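Local coordinates for mandelate racemase/muconate lactonizing enzyme family protein (Roseovarius nubinhibens ISM, PDB 3U4F), which binds magnesium and is probably a hydro-lyase or related enzyme of the enolase superfamily, at residues G219-P233 and V245-Q258. Numbering follows the deposited sequence.
Sequences GKLLQDHGFSHFEEP and VSEALDIDVTGGEQ. With MG (magnesium ion), chain E; MG (magnesium ion), chain G; GAI (guanidine), chain F.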
# COMPACT_ATOMS: atom_id res chain seq x y z
N GLY A 219 -9.07 -27.41 -8.97
CA GLY A 219 -8.15 -27.54 -10.11
C GLY A 219 -8.28 -28.87 -10.84
O GLY A 219 -8.15 -28.92 -12.08
N LYS A 220 -8.54 -29.94 -10.10
CA LYS A 220 -8.80 -31.26 -10.73
C LYS A 220 -10.08 -31.29 -11.54
O LYS A 220 -10.11 -31.87 -12.63
CB LYS A 220 -8.91 -32.39 -9.69
CG LYS A 220 -7.79 -32.47 -8.71
CD LYS A 220 -6.46 -32.54 -9.37
CE LYS A 220 -5.40 -32.69 -8.31
NZ LYS A 220 -5.66 -33.88 -7.45
N LEU A 221 -11.15 -30.70 -11.01
CA LEU A 221 -12.41 -30.58 -11.73
C LEU A 221 -12.23 -29.74 -13.01
O LEU A 221 -12.77 -30.06 -14.06
CB LEU A 221 -13.48 -29.96 -10.82
CG LEU A 221 -14.90 -29.73 -11.36
CD1 LEU A 221 -15.60 -31.07 -11.69
CD2 LEU A 221 -15.74 -28.96 -10.33
N LEU A 222 -11.48 -28.64 -12.90
CA LEU A 222 -11.22 -27.77 -14.06
C LEU A 222 -10.47 -28.56 -15.14
O LEU A 222 -10.80 -28.48 -16.34
CB LEU A 222 -10.35 -26.57 -13.62
CG LEU A 222 -11.00 -25.58 -12.65
CD1 LEU A 222 -9.97 -24.54 -12.22
CD2 LEU A 222 -12.20 -24.94 -13.28
N GLN A 223 -9.46 -29.31 -14.72
CA GLN A 223 -8.70 -30.17 -15.62
C GLN A 223 -9.60 -31.22 -16.29
O GLN A 223 -9.49 -31.41 -17.51
CB GLN A 223 -7.54 -30.82 -14.88
CG GLN A 223 -6.42 -29.82 -14.56
CD GLN A 223 -5.35 -30.38 -13.65
OE1 GLN A 223 -5.51 -31.46 -13.05
NE2 GLN A 223 -4.27 -29.65 -13.52
N ASP A 224 -10.47 -31.88 -15.51
CA ASP A 224 -11.46 -32.85 -16.06
C ASP A 224 -12.37 -32.23 -17.14
O ASP A 224 -12.79 -32.90 -18.10
CB ASP A 224 -12.35 -33.43 -14.96
CG ASP A 224 -11.60 -34.31 -13.97
OD1 ASP A 224 -10.43 -34.69 -14.20
OD2 ASP A 224 -12.22 -34.63 -12.93
N HIS A 225 -12.66 -30.94 -17.00
CA HIS A 225 -13.51 -30.27 -17.98
C HIS A 225 -12.78 -29.36 -18.95
O HIS A 225 -13.39 -28.57 -19.64
CB HIS A 225 -14.69 -29.57 -17.29
CG HIS A 225 -15.66 -30.53 -16.68
ND1 HIS A 225 -15.49 -31.06 -15.42
CD2 HIS A 225 -16.78 -31.11 -17.18
CE1 HIS A 225 -16.48 -31.90 -15.15
NE2 HIS A 225 -17.28 -31.94 -16.20
N GLY A 226 -11.47 -29.52 -19.04
CA GLY A 226 -10.72 -28.85 -20.08
C GLY A 226 -10.59 -27.34 -19.94
O GLY A 226 -10.33 -26.65 -20.93
N PHE A 227 -10.75 -26.81 -18.72
CA PHE A 227 -10.35 -25.41 -18.49
C PHE A 227 -8.84 -25.24 -18.66
O PHE A 227 -8.04 -26.18 -18.44
CB PHE A 227 -10.80 -24.91 -17.12
CG PHE A 227 -12.24 -24.46 -17.06
CD1 PHE A 227 -13.30 -25.37 -17.31
CD2 PHE A 227 -12.54 -23.15 -16.70
CE1 PHE A 227 -14.64 -24.95 -17.20
CE2 PHE A 227 -13.87 -22.71 -16.60
CZ PHE A 227 -14.92 -23.61 -16.84
N SER A 228 -8.41 -24.03 -19.05
CA SER A 228 -7.00 -23.81 -19.35
C SER A 228 -6.32 -22.69 -18.56
O SER A 228 -5.14 -22.38 -18.82
CB SER A 228 -6.82 -23.57 -20.86
OG SER A 228 -7.78 -22.61 -21.32
N HIS A 229 -7.03 -22.13 -17.56
CA HIS A 229 -6.55 -20.92 -16.86
C HIS A 229 -7.32 -20.87 -15.53
O HIS A 229 -8.55 -20.81 -15.53
CB HIS A 229 -6.87 -19.72 -17.78
CG HIS A 229 -6.64 -18.36 -17.18
ND1 HIS A 229 -5.75 -17.46 -17.72
CD2 HIS A 229 -7.23 -17.74 -16.13
CE1 HIS A 229 -5.79 -16.33 -17.02
NE2 HIS A 229 -6.68 -16.48 -16.05
N PHE A 230 -6.58 -20.90 -14.43
CA PHE A 230 -7.15 -20.91 -13.08
C PHE A 230 -6.50 -19.75 -12.32
O PHE A 230 -5.34 -19.83 -11.88
CB PHE A 230 -6.81 -22.27 -12.44
CG PHE A 230 -7.39 -22.51 -11.07
CD1 PHE A 230 -8.44 -21.74 -10.58
CD2 PHE A 230 -6.92 -23.58 -10.32
CE1 PHE A 230 -8.99 -22.01 -9.31
CE2 PHE A 230 -7.48 -23.86 -9.04
CZ PHE A 230 -8.49 -23.09 -8.55
N GLU A 231 -7.26 -18.67 -12.19
CA GLU A 231 -6.73 -17.42 -11.70
C GLU A 231 -7.00 -17.21 -10.21
O GLU A 231 -8.10 -17.46 -9.75
CB GLU A 231 -7.33 -16.29 -12.53
CG GLU A 231 -6.90 -14.90 -12.11
CD GLU A 231 -7.21 -13.88 -13.19
OE1 GLU A 231 -7.43 -14.31 -14.37
OE2 GLU A 231 -7.19 -12.66 -12.87
N GLU A 232 -5.97 -16.75 -9.51
CA GLU A 232 -6.02 -16.31 -8.11
C GLU A 232 -6.72 -17.33 -7.23
O GLU A 232 -7.70 -17.02 -6.58
CB GLU A 232 -6.64 -14.89 -8.01
CG GLU A 232 -6.33 -14.14 -6.71
CD GLU A 232 -6.81 -12.70 -6.76
OE1 GLU A 232 -6.46 -12.03 -7.76
OE2 GLU A 232 -7.51 -12.24 -5.80
N PRO A 233 -6.24 -18.59 -7.23
CA PRO A 233 -6.97 -19.65 -6.48
C PRO A 233 -7.04 -19.36 -4.99
O PRO A 233 -8.04 -19.68 -4.32
CB PRO A 233 -6.10 -20.91 -6.71
CG PRO A 233 -4.74 -20.39 -7.16
CD PRO A 233 -5.09 -19.13 -7.98
N VAL A 245 -0.49 -24.70 -5.06
CA VAL A 245 -1.51 -25.03 -6.05
C VAL A 245 -0.93 -25.23 -7.45
O VAL A 245 -1.21 -26.25 -8.10
CB VAL A 245 -2.64 -23.98 -6.05
CG1 VAL A 245 -3.72 -24.36 -7.05
CG2 VAL A 245 -3.21 -23.85 -4.62
N SER A 246 -0.12 -24.27 -7.91
CA SER A 246 0.65 -24.39 -9.18
C SER A 246 1.42 -25.68 -9.24
O SER A 246 1.42 -26.36 -10.27
CB SER A 246 1.68 -23.25 -9.31
OG SER A 246 0.97 -22.07 -9.53
N GLU A 247 2.12 -26.01 -8.16
CA GLU A 247 2.93 -27.25 -8.16
C GLU A 247 2.11 -28.53 -8.27
O GLU A 247 2.57 -29.50 -8.88
CB GLU A 247 3.90 -27.30 -6.97
CG GLU A 247 5.07 -26.31 -7.08
CD GLU A 247 5.90 -26.22 -5.79
OE1 GLU A 247 5.32 -26.29 -4.68
OE2 GLU A 247 7.13 -26.07 -5.89
N ALA A 248 0.91 -28.54 -7.68
CA ALA A 248 0.04 -29.72 -7.72
C ALA A 248 -0.77 -29.87 -9.02
O ALA A 248 -1.26 -30.97 -9.32
CB ALA A 248 -0.91 -29.75 -6.49
N LEU A 249 -0.94 -28.79 -9.78
CA LEU A 249 -1.82 -28.83 -10.96
C LEU A 249 -1.08 -28.70 -12.30
O LEU A 249 -0.06 -28.05 -12.38
CB LEU A 249 -2.89 -27.73 -10.90
CG LEU A 249 -3.82 -27.83 -9.69
CD1 LEU A 249 -4.72 -26.57 -9.62
CD2 LEU A 249 -4.68 -29.09 -9.80
N ASP A 250 -1.63 -29.34 -13.32
CA ASP A 250 -1.18 -29.14 -14.69
C ASP A 250 -1.81 -27.89 -15.32
O ASP A 250 -1.16 -27.26 -16.15
CB ASP A 250 -1.52 -30.35 -15.56
CG ASP A 250 -0.78 -31.59 -15.13
OD1 ASP A 250 0.43 -31.50 -14.82
OD2 ASP A 250 -1.43 -32.65 -15.09
N ILE A 251 -3.05 -27.56 -14.97
CA ILE A 251 -3.69 -26.34 -15.50
C ILE A 251 -2.84 -25.12 -15.10
O ILE A 251 -2.27 -25.11 -14.00
CB ILE A 251 -5.17 -26.21 -15.03
CG1 ILE A 251 -5.89 -25.00 -15.69
CG2 ILE A 251 -5.27 -26.27 -13.48
CD1 ILE A 251 -7.42 -25.04 -15.53
N ASP A 252 -2.71 -24.13 -16.00
CA ASP A 252 -2.03 -22.87 -15.68
C ASP A 252 -2.75 -22.20 -14.52
O ASP A 252 -3.98 -22.00 -14.58
CB ASP A 252 -2.05 -21.89 -16.86
CG ASP A 252 -1.01 -22.21 -17.94
OD1 ASP A 252 -0.05 -22.97 -17.69
OD2 ASP A 252 -1.16 -21.66 -19.05
N VAL A 253 -1.97 -21.84 -13.51
CA VAL A 253 -2.43 -21.02 -12.37
C VAL A 253 -1.80 -19.62 -12.60
O VAL A 253 -0.62 -19.49 -12.95
CB VAL A 253 -1.99 -21.62 -11.02
CG1 VAL A 253 -2.20 -20.64 -9.82
CG2 VAL A 253 -2.71 -22.96 -10.75
N THR A 254 -2.63 -18.60 -12.41
CA THR A 254 -2.30 -17.25 -12.88
C THR A 254 -2.61 -16.26 -11.75
O THR A 254 -3.46 -16.54 -10.90
CB THR A 254 -3.07 -16.91 -14.17
OG1 THR A 254 -4.42 -16.55 -13.88
CG2 THR A 254 -3.11 -18.14 -15.14
N GLY A 255 -1.89 -15.14 -11.71
CA GLY A 255 -2.27 -14.10 -10.77
C GLY A 255 -1.35 -12.90 -10.82
O GLY A 255 -0.40 -12.87 -11.62
N GLY A 256 -1.67 -11.91 -9.97
CA GLY A 256 -0.82 -10.75 -9.74
C GLY A 256 -1.55 -9.42 -9.89
O GLY A 256 -0.91 -8.38 -9.73
N GLU A 257 -2.85 -9.43 -10.17
CA GLU A 257 -3.54 -8.18 -10.48
C GLU A 257 -3.50 -7.15 -9.36
O GLU A 257 -3.47 -5.96 -9.66
CB GLU A 257 -4.97 -8.40 -10.95
CG GLU A 257 -5.93 -8.88 -9.85
CD GLU A 257 -7.19 -9.39 -10.46
OE1 GLU A 257 -7.11 -10.31 -11.33
OE2 GLU A 257 -8.26 -8.88 -10.07
N GLN A 258 -3.44 -7.60 -8.09
CA GLN A 258 -3.35 -6.64 -6.94
C GLN A 258 -1.95 -6.34 -6.50
O GLN A 258 -1.74 -5.60 -5.55
CB GLN A 258 -4.15 -7.13 -5.72
CG GLN A 258 -5.64 -7.08 -5.91
CD GLN A 258 -6.25 -8.36 -6.49
OE1 GLN A 258 -5.63 -9.43 -6.53
NE2 GLN A 258 -7.50 -8.26 -6.86
MG MG E . -8.58 -11.68 -11.68
MG MG G . 1.37 -26.54 -12.32
C GAI F . -10.32 -10.27 -12.96
N1 GAI F . -11.20 -9.62 -13.66
N2 GAI F . -10.33 -10.37 -11.58
N3 GAI F . -9.27 -10.86 -13.56
O HOH W 1 -3.44 -20.74 -19.99
O HOH W 2 -3.33 -24.64 -18.81
O HOH W 3 -3.61 -12.36 -8.04
O HOH W 4 -8.36 -12.40 -9.84
O HOH W 5 1.63 -26.77 -14.45
O HOH W 6 -0.03 -25.00 -12.57
O HOH W 7 2.96 -25.13 -12.40
O HOH W 8 2.82 -28.15 -12.20
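Phe230 and Thr254 lie on parallel neighbouring strands, and Phe230 N bonds to Asp252 O at 2.8 Å. Glu232 N reaches Thr254 O in an almost straight bond (177°). The tight part lies on the Phe230 side. Leu249 CD1 meets the edge of the Phe230 ring in its plane, 3.8 Å from Phe230 CD2. Ile251 CG1 stands anti to the backbone N (chi1 -175°), which carries CD1 against Leu222 CB and Phe227 CB. On the other face of the sheet, Thr254 CG2 packs over the His229 ring, 3.8 Å from its centroid. His229 NE2 donates in its ring plane to the anti side of Glu231 OE1. Glu231 OE2 and Glu257 OE1 bind one magnesium ion together with guanidine, water and Asp205. Glu257 OE2 forms a salt bridge with Lys94 of the second subunit. Were His229 an alanine, Thr254 CG2 would probably lose the ring it packs on and Glu231 OE1 one of its donors, leaving Lys167 and Gln278 to hold that oxygen. The looser end is wet: two waters link Ser228 O to Asp252. A second, water-rich magnesium ion sits on Ser246 O and Leu249 O. The contact closes a beta-alpha-beta unit of the TIM barrel, with strand 229-231 between strands 201-205 and 253-255, and helices 212-224 and 239-248 outside.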